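Local atomic coordinates of protein Pcdhgc3 (Mus musculus, PDB entry 4ZI8), a protein that probably acts as a calcium-dependent cell-adhesion protein, a clustered protocadherin that may help establish and maintain specific neuronal connections in the brain. Residues 234-245 and 324-334. Residues are numbered along the deposited sequence; the frame is centred on the assembly and turned at random.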
ATOM      1  N   PHE B 234     -26.097  16.028   4.517  1.00 30.29           N
ATOM      2  CA  PHE B 234     -26.763  17.320   4.650  1.00 31.72           C
ATOM      3  C   PHE B 234     -27.189  17.599   6.081  1.00 34.16           C
ATOM      4  O   PHE B 234     -27.552  16.687   6.810  1.00 37.25           O
ATOM      5  CB  PHE B 234     -27.968  17.400   3.698  1.00 27.86           C
ATOM      6  CG  PHE B 234     -27.581  17.802   2.306  1.00 24.24           C
ATOM      7  CD1 PHE B 234     -27.350  19.137   2.000  1.00 22.81           C
ATOM      8  CD2 PHE B 234     -27.394  16.851   1.320  1.00 22.00           C
ATOM      9  CE1 PHE B 234     -26.964  19.514   0.744  1.00 21.49           C
ATOM     10  CE2 PHE B 234     -27.010  17.231   0.039  1.00 23.01           C
ATOM     11  CZ  PHE B 234     -26.792  18.555  -0.245  1.00 22.04           C
ATOM     12  N   ASN B 235     -27.096  18.862   6.485  1.00 35.98           N
ATOM     13  CA  ASN B 235     -27.578  19.299   7.785  1.00 39.52           C
ATOM     14  C   ASN B 235     -29.051  19.010   7.951  1.00 38.42           C
ATOM     15  O   ASN B 235     -29.508  18.646   9.031  1.00 42.06           O
ATOM     16  CB  ASN B 235     -27.310  20.786   7.985  1.00 46.99           C
ATOM     17  CG  ASN B 235     -25.931  21.049   8.560  1.00 60.58           C
ATOM     18  OD1 ASN B 235     -25.007  20.256   8.371  1.00 65.40           O
ATOM     19  ND2 ASN B 235     -25.788  22.153   9.282  1.00 65.98           N
ATOM     20  N   GLN B 236     -29.792  19.178   6.866  1.00 38.40           N
ATOM     21  CA  GLN B 236     -31.196  18.831   6.857  1.00 40.43           C
ATOM     22  C   GLN B 236     -31.562  18.300   5.492  1.00 35.39           C
ATOM     23  O   GLN B 236     -30.926  18.631   4.487  1.00 34.47           O
ATOM     24  CB  GLN B 236     -32.066  20.029   7.249  1.00 42.86           C
ATOM     25  CG  GLN B 236     -31.752  21.290   6.542  1.00 41.57           C
ATOM     26  CD  GLN B 236     -32.549  22.454   7.082  1.00 47.35           C
ATOM     27  OE1 GLN B 236     -32.105  23.143   7.996  1.00 56.35           O
ATOM     28  NE2 GLN B 236     -33.741  22.668   6.536  1.00 43.19           N
ATOM     29  N   SER B 237     -32.565  17.435   5.472  1.00 34.65           N
ATOM     30  CA  SER B 237     -32.946  16.739   4.263  1.00 35.01           C
ATOM     31  C   SER B 237     -33.888  17.591   3.438  1.00 34.00           C
ATOM     32  O   SER B 237     -33.956  17.443   2.223  1.00 32.78           O
ATOM     33  CB  SER B 237     -33.610  15.408   4.595  1.00 41.33           C
ATOM     34  OG  SER B 237     -32.624  14.443   4.914  1.00 54.95           O
ATOM     35  N   LEU B 238     -34.599  18.486   4.110  1.00 32.52           N
ATOM     36  CA  LEU B 238     -35.623  19.276   3.461  1.00 33.59           C
ATOM     37  C   LEU B 238     -35.437  20.750   3.786  1.00 35.48           C
ATOM     38  O   LEU B 238     -35.348  21.130   4.965  1.00 34.49           O
ATOM     39  CB  LEU B 238     -37.017  18.793   3.884  1.00 34.55           C
ATOM     40  CG  LEU B 238     -38.250  19.614   3.479  1.00 38.96           C
ATOM     41  CD1 LEU B 238     -38.322  19.776   1.978  1.00 44.12           C
ATOM     42  CD2 LEU B 238     -39.511  18.951   3.984  1.00 39.31           C
ATOM     43  N   TYR B 239     -35.368  21.566   2.733  1.00 31.18           N
ATOM     44  CA  TYR B 239     -35.357  23.028   2.860  1.00 33.77           C
ATOM     45  C   TYR B 239     -36.639  23.625   2.252  1.00 34.86           C
ATOM     46  O   TYR B 239     -37.083  23.181   1.194  1.00 37.28           O
ATOM     47  CB  TYR B 239     -34.123  23.630   2.176  1.00 26.90           C
ATOM     48  CG  TYR B 239     -32.788  23.201   2.754  1.00 30.10           C
ATOM     49  CD1 TYR B 239     -32.221  21.981   2.417  1.00 26.80           C
ATOM     50  CD2 TYR B 239     -32.079  24.038   3.611  1.00 30.32           C
ATOM     51  CE1 TYR B 239     -30.993  21.597   2.936  1.00 26.76           C
ATOM     52  CE2 TYR B 239     -30.860  23.674   4.126  1.00 32.56           C
ATOM     53  CZ  TYR B 239     -30.316  22.453   3.789  1.00 33.44           C
ATOM     54  OH  TYR B 239     -29.092  22.098   4.316  1.00 33.53           O
ATOM     55  N   ARG B 240     -37.234  24.614   2.912  1.00 34.54           N
ATOM     56  CA  ARG B 240     -38.446  25.266   2.409  1.00 37.02           C
ATOM     57  C   ARG B 240     -38.167  26.728   2.167  1.00 36.63           C
ATOM     58  O   ARG B 240     -37.467  27.368   2.953  1.00 36.78           O
ATOM     59  CB  ARG B 240     -39.621  25.143   3.383  1.00 47.67           C
ATOM     60  CG  ARG B 240     -40.126  23.728   3.600  1.00 61.02           C
ATOM     61  CD  ARG B 240     -41.252  23.676   4.642  1.00 73.65           C
ATOM     62  NE  ARG B 240     -41.445  22.327   5.188  1.00 79.54           N
ATOM     63  CZ  ARG B 240     -42.313  21.433   4.712  1.00 82.07           C
ATOM     64  NH1 ARG B 240     -43.083  21.734   3.673  1.00 82.50           N
ATOM     65  NH2 ARG B 240     -42.414  20.232   5.277  1.00 83.27           N
ATOM     66  N   ALA B 241     -38.717  27.257   1.086  1.00 34.55           N
ATOM     67  CA  ALA B 241     -38.588  28.678   0.807  1.00 34.65           C
ATOM     68  C   ALA B 241     -39.850  29.223   0.178  1.00 34.68           C
ATOM     69  O   ALA B 241     -40.522  28.544  -0.609  1.00 35.85           O
ATOM     70  CB  ALA B 241     -37.390  28.948  -0.099  1.00 31.47           C
ATOM     71  N   ARG B 242     -40.161  30.471   0.519  1.00 34.52           N
ATOM     72  CA  ARG B 242     -41.228  31.190  -0.151  1.00 33.37           C
ATOM     73  C   ARG B 242     -40.642  32.395  -0.870  1.00 33.72           C
ATOM     74  O   ARG B 242     -39.962  33.238  -0.260  1.00 38.52           O
ATOM     75  CB  ARG B 242     -42.299  31.634   0.843  1.00 31.89           C
ATOM     76  CG  ARG B 242     -42.879  30.502   1.643  1.00 34.40           C
ATOM     77  CD  ARG B 242     -43.986  30.998   2.521  1.00 38.72           C
ATOM     78  NE  ARG B 242     -45.194  31.257   1.742  1.00 44.02           N
ATOM     79  CZ  ARG B 242     -45.998  32.292   1.932  1.00 49.09           C
ATOM     80  NH1 ARG B 242     -45.712  33.194   2.863  1.00 60.22           N
ATOM     81  NH2 ARG B 242     -47.085  32.433   1.187  1.00 48.22           N
ATOM     82  N   VAL B 243     -40.915  32.473  -2.163  1.00 30.84           N
ATOM     83  CA  VAL B 243     -40.335  33.485  -3.012  1.00 30.88           C
ATOM     84  C   VAL B 243     -41.467  34.212  -3.743  1.00 32.49           C
ATOM     85  O   VAL B 243     -42.358  33.551  -4.310  1.00 30.46           O
ATOM     86  CB  VAL B 243     -39.343  32.856  -4.025  1.00 28.74           C
ATOM     87  CG1 VAL B 243     -38.638  33.936  -4.805  1.00 25.32           C
ATOM     88  CG2 VAL B 243     -38.309  32.012  -3.306  1.00 31.01           C
ATOM     89  N   ARG B 244     -41.452  35.547  -3.714  1.00 33.24           N
ATOM     90  CA  ARG B 244     -42.428  36.351  -4.462  1.00 34.87           C
ATOM     91  C   ARG B 244     -42.276  36.084  -5.947  1.00 34.56           C
ATOM     92  O   ARG B 244     -41.142  35.949  -6.439  1.00 28.43           O
ATOM     93  CB  ARG B 244     -42.240  37.842  -4.209  1.00 41.65           C
ATOM     94  CG  ARG B 244     -42.178  38.240  -2.758  1.00 56.18           C
ATOM     95  CD  ARG B 244     -41.913  39.739  -2.625  1.00 67.66           C
ATOM     96  NE  ARG B 244     -42.826  40.500  -3.472  1.00 71.40           N
ATOM     97  CZ  ARG B 244     -44.069  40.819  -3.130  1.00 70.97           C
ATOM     98  NH1 ARG B 244     -44.544  40.449  -1.951  1.00 69.04           N
ATOM     99  NH2 ARG B 244     -44.832  41.507  -3.968  1.00 73.13           N
ATOM    100  N   GLU B 245     -43.386  36.030  -6.686  1.00 32.85           N
ATOM    101  CA  GLU B 245     -43.270  35.643  -8.103  1.00 33.01           C
ATOM    102  C   GLU B 245     -42.508  36.691  -8.918  1.00 28.79           C
ATOM    103  O   GLU B 245     -41.972  36.382  -9.983  1.00 29.81           O
ATOM    104  CB  GLU B 245     -44.654  35.362  -8.744  1.00 34.13           C
ATOM    105  CG  GLU B 245     -45.526  36.537  -8.927  1.00 33.48           C
ATOM    106  CD  GLU B 245     -46.761  36.231  -9.776  1.00 34.17           C
ATOM    107  OE1 GLU B 245     -47.794  36.842  -9.463  1.00 34.56           O
ATOM    108  OE2 GLU B 245     -46.712  35.418 -10.747  1.00 27.61           O
ATOM    109  N   ALA B 324     -24.826  12.689  -1.308  1.00 31.91           N
ATOM    110  CA  ALA B 324     -25.895  12.935  -0.359  1.00 26.20           C
ATOM    111  C   ALA B 324     -26.920  13.773  -1.119  1.00 28.16           C
ATOM    112  O   ALA B 324     -26.569  14.407  -2.119  1.00 25.89           O
ATOM    113  CB  ALA B 324     -25.391  13.652   0.857  1.00 29.88           C
ATOM    114  N   HIS B 325     -28.162  13.764  -0.665  1.00 24.08           N
ATOM    115  CA  HIS B 325     -29.224  14.467  -1.372  1.00 24.70           C
ATOM    116  C   HIS B 325     -30.083  15.234  -0.422  1.00 26.60           C
ATOM    117  O   HIS B 325     -30.307  14.791   0.709  1.00 28.20           O
ATOM    118  CB  HIS B 325     -30.089  13.486  -2.148  1.00 29.05           C
ATOM    119  CG  HIS B 325     -29.292  12.531  -2.960  1.00 33.08           C
ATOM    120  ND1 HIS B 325     -28.895  12.813  -4.248  1.00 31.37           N
ATOM    121  CD2 HIS B 325     -28.765  11.317  -2.651  1.00 36.93           C
ATOM    122  CE1 HIS B 325     -28.182  11.800  -4.710  1.00 40.38           C
ATOM    123  NE2 HIS B 325     -28.091  10.878  -3.761  1.00 39.76           N
ATOM    124  N   CYS B 326     -30.570  16.380  -0.878  1.00 24.17           N
ATOM    125  CA  CYS B 326     -31.588  17.075  -0.134  1.00 26.98           C
ATOM    126  C   CYS B 326     -32.607  17.633  -1.122  1.00 26.44           C
ATOM    127  O   CYS B 326     -32.420  17.580  -2.353  1.00 23.50           O
ATOM    128  CB  CYS B 326     -30.992  18.191   0.728  1.00 27.17           C
ATOM    129  SG  CYS B 326     -30.432  19.576  -0.230  1.00 28.20           S
ATOM    130  N   LYS B 327     -33.691  18.143  -0.569  1.00 26.16           N
ATOM    131  CA  LYS B 327     -34.764  18.681  -1.380  1.00 26.23           C
ATOM    132  C   LYS B 327     -35.084  20.095  -0.933  1.00 26.68           C
ATOM    133  O   LYS B 327     -35.170  20.364   0.261  1.00 27.83           O
ATOM    134  CB  LYS B 327     -35.998  17.786  -1.268  1.00 32.19           C
ATOM    135  CG  LYS B 327     -37.175  18.225  -2.097  1.00 39.54           C
ATOM    136  CD  LYS B 327     -38.269  17.173  -2.032  1.00 47.58           C
ATOM    137  CE  LYS B 327     -38.065  16.261  -0.859  1.00 65.78           C
ATOM    138  NZ  LYS B 327     -39.324  15.570  -0.461  1.00 74.32           N
ATOM    139  N   VAL B 328     -35.246  21.002  -1.887  1.00 24.08           N
ATOM    140  CA  VAL B 328     -35.690  22.347  -1.591  1.00 25.97           C
ATOM    141  C   VAL B 328     -37.086  22.535  -2.175  1.00 26.30           C
ATOM    142  O   VAL B 328     -37.287  22.333  -3.363  1.00 25.97           O
ATOM    143  CB  VAL B 328     -34.759  23.398  -2.189  1.00 26.77           C
ATOM    144  CG1 VAL B 328     -35.134  24.774  -1.663  1.00 27.32           C
ATOM    145  CG2 VAL B 328     -33.322  23.042  -1.853  1.00 25.94           C
ATOM    146  N   LEU B 329     -38.048  22.871  -1.325  1.00 27.59           N
ATOM    147  CA  LEU B 329     -39.403  23.186  -1.761  1.00 27.59           C
ATOM    148  C   LEU B 329     -39.515  24.688  -1.894  1.00 27.79           C
ATOM    149  O   LEU B 329     -39.458  25.398  -0.900  1.00 27.72           O
ATOM    150  CB  LEU B 329     -40.429  22.670  -0.765  1.00 31.32           C
ATOM    151  CG  LEU B 329     -40.505  21.153  -0.659  1.00 41.98           C
ATOM    152  CD1 LEU B 329     -41.467  20.714   0.450  1.00 44.62           C
ATOM    153  CD2 LEU B 329     -40.956  20.613  -1.992  1.00 47.83           C
ATOM    154  N   VAL B 330     -39.647  25.171  -3.123  1.00 32.61           N
ATOM    155  CA  VAL B 330     -39.783  26.611  -3.373  1.00 31.10           C
ATOM    156  C   VAL B 330     -41.244  26.935  -3.682  1.00 29.79           C
ATOM    157  O   VAL B 330     -41.764  26.571  -4.743  1.00 30.24           O
ATOM    158  CB  VAL B 330     -38.907  27.097  -4.539  1.00 29.11           C
ATOM    159  CG1 VAL B 330     -39.104  28.598  -4.770  1.00 28.34           C
ATOM    160  CG2 VAL B 330     -37.454  26.789  -4.265  1.00 28.72           C
ATOM    161  N   GLU B 331     -41.894  27.573  -2.721  1.00 31.14           N
ATOM    162  CA  GLU B 331     -43.274  28.027  -2.870  1.00 35.47           C
ATOM    163  C   GLU B 331     -43.286  29.415  -3.491  1.00 29.50           C
ATOM    164  O   GLU B 331     -42.666  30.338  -2.975  1.00 30.82           O
ATOM    165  CB  GLU B 331     -44.000  28.039  -1.527  1.00 40.44           C
ATOM    166  CG  GLU B 331     -45.434  28.558  -1.639  1.00 51.90           C
ATOM    167  CD  GLU B 331     -46.127  28.706  -0.291  1.00 63.42           C
ATOM    168  OE1 GLU B 331     -45.559  28.234   0.723  1.00 70.38           O
ATOM    169  OE2 GLU B 331     -47.239  29.292  -0.255  1.00 63.82           O
ATOM    170  N   VAL B 332     -43.961  29.544  -4.620  1.00 26.83           N
ATOM    171  CA  VAL B 332     -44.100  30.824  -5.295  1.00 28.57           C
ATOM    172  C   VAL B 332     -45.271  31.609  -4.712  1.00 31.87           C
ATOM    173  O   VAL B 332     -46.392  31.093  -4.645  1.00 35.05           O
ATOM    174  CB  VAL B 332     -44.334  30.645  -6.801  1.00 27.76           C
ATOM    175  CG1 VAL B 332     -44.403  31.995  -7.476  1.00 30.02           C
ATOM    176  CG2 VAL B 332     -43.239  29.768  -7.415  1.00 30.93           C
ATOM    177  N   VAL B 333     -45.011  32.853  -4.312  1.00 27.42           N
ATOM    178  CA  VAL B 333     -45.995  33.681  -3.647  1.00 31.76           C
ATOM    179  C   VAL B 333     -46.598  34.706  -4.616  1.00 34.23           C
ATOM    180  O   VAL B 333     -45.887  35.437  -5.308  1.00 29.59           O
ATOM    181  CB  VAL B 333     -45.384  34.395  -2.454  1.00 30.63           C
ATOM    182  CG1 VAL B 333     -46.420  35.276  -1.807  1.00 42.25           C
ATOM    183  CG2 VAL B 333     -44.842  33.375  -1.457  1.00 35.31           C
ATOM    184  N   ASP B 334     -47.920  34.730  -4.680  1.00 35.56           N
ATOM    185  CA  ASP B 334     -48.611  35.588  -5.620  1.00 35.17           C
ATOM    186  C   ASP B 334     -48.327  37.027  -5.239  1.00 39.30           C
ATOM    187  O   ASP B 334     -48.398  37.388  -4.056  1.00 40.76           O
ATOM    188  CB  ASP B 334     -50.107  35.274  -5.606  1.00 38.37           C
ATOM    189  CG  ASP B 334     -50.922  36.133  -6.586  1.00 41.01           C
ATOM    190  OD1 ASP B 334     -50.370  36.791  -7.487  1.00 38.32           O
ATOM    191  OD2 ASP B 334     -52.157  36.141  -6.447  1.00 44.58           O
ATOM    192  OXT ASP B 334     -47.984  37.841  -6.102  1.00 38.97           O
TER
HETATM  193  O   HOH W   1     -30.267  14.037   3.131  1.00 36.71           O
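Cys326 lays its sulfur over one face of the Phe234 ring, SG standing 3.6 Å from CE1, its CB above the same ring in a CH-pi contact. With chi1 at 72°, SG lies between the backbone N and the carbonyl carbon of Cys326, and from there also meets Tyr239 obliquely, 3.8 Å from CE1. Ala324 comes to the Phe234 edge, its carbonyl O near the ring plane. A serine at Phe234 would probably leave the Cys326 sulfur without its aromatic face and open a gap beside Ala324.

From Ser237 onward the two strands run parallel, and eight backbone hydrogen bonds join them, from Lys327 N to Ser237 O through to Glu245 N to Val333 O. Side chains alternate between the faces. On one, Tyr239, Ala241 and Val243 line up with Val328, Val330 and Val332, and CG2 of Val243 reaches CG1 of Val330 at 3.8 Å. On the other, Leu238 CD1 meets Leu329 CD1 at 3.6 Å, and Arg242 runs alongside Glu331, bending at chi3 (75°) to bring NE 3.2 Å from OE1 in a salt bridge. The guanidinium and carboxylate planes are 53° apart, and Val333 CG2 lies over one guanidinium face, toward its rim. At the far end Glu245 and Asp334, calcium-site residues without the ion here, bring OE1 and OD1 to 3.2 Å, where the missing metal would probably ease their repulsion. Glu245 OE2 takes a hydrogen bond from Phe302 N, and Glu303 brings another like charge close to OE1.

This pairs A', the second half of the split first strand, with the last strand, G, of the third cadherin domain: 238-244 edges its sheet, 324-333 also bonds antiparallel to 307-316, and Tyr239 reaches Val256 in the facing sheet, where Phe234, on 233-234, lies with 252-259.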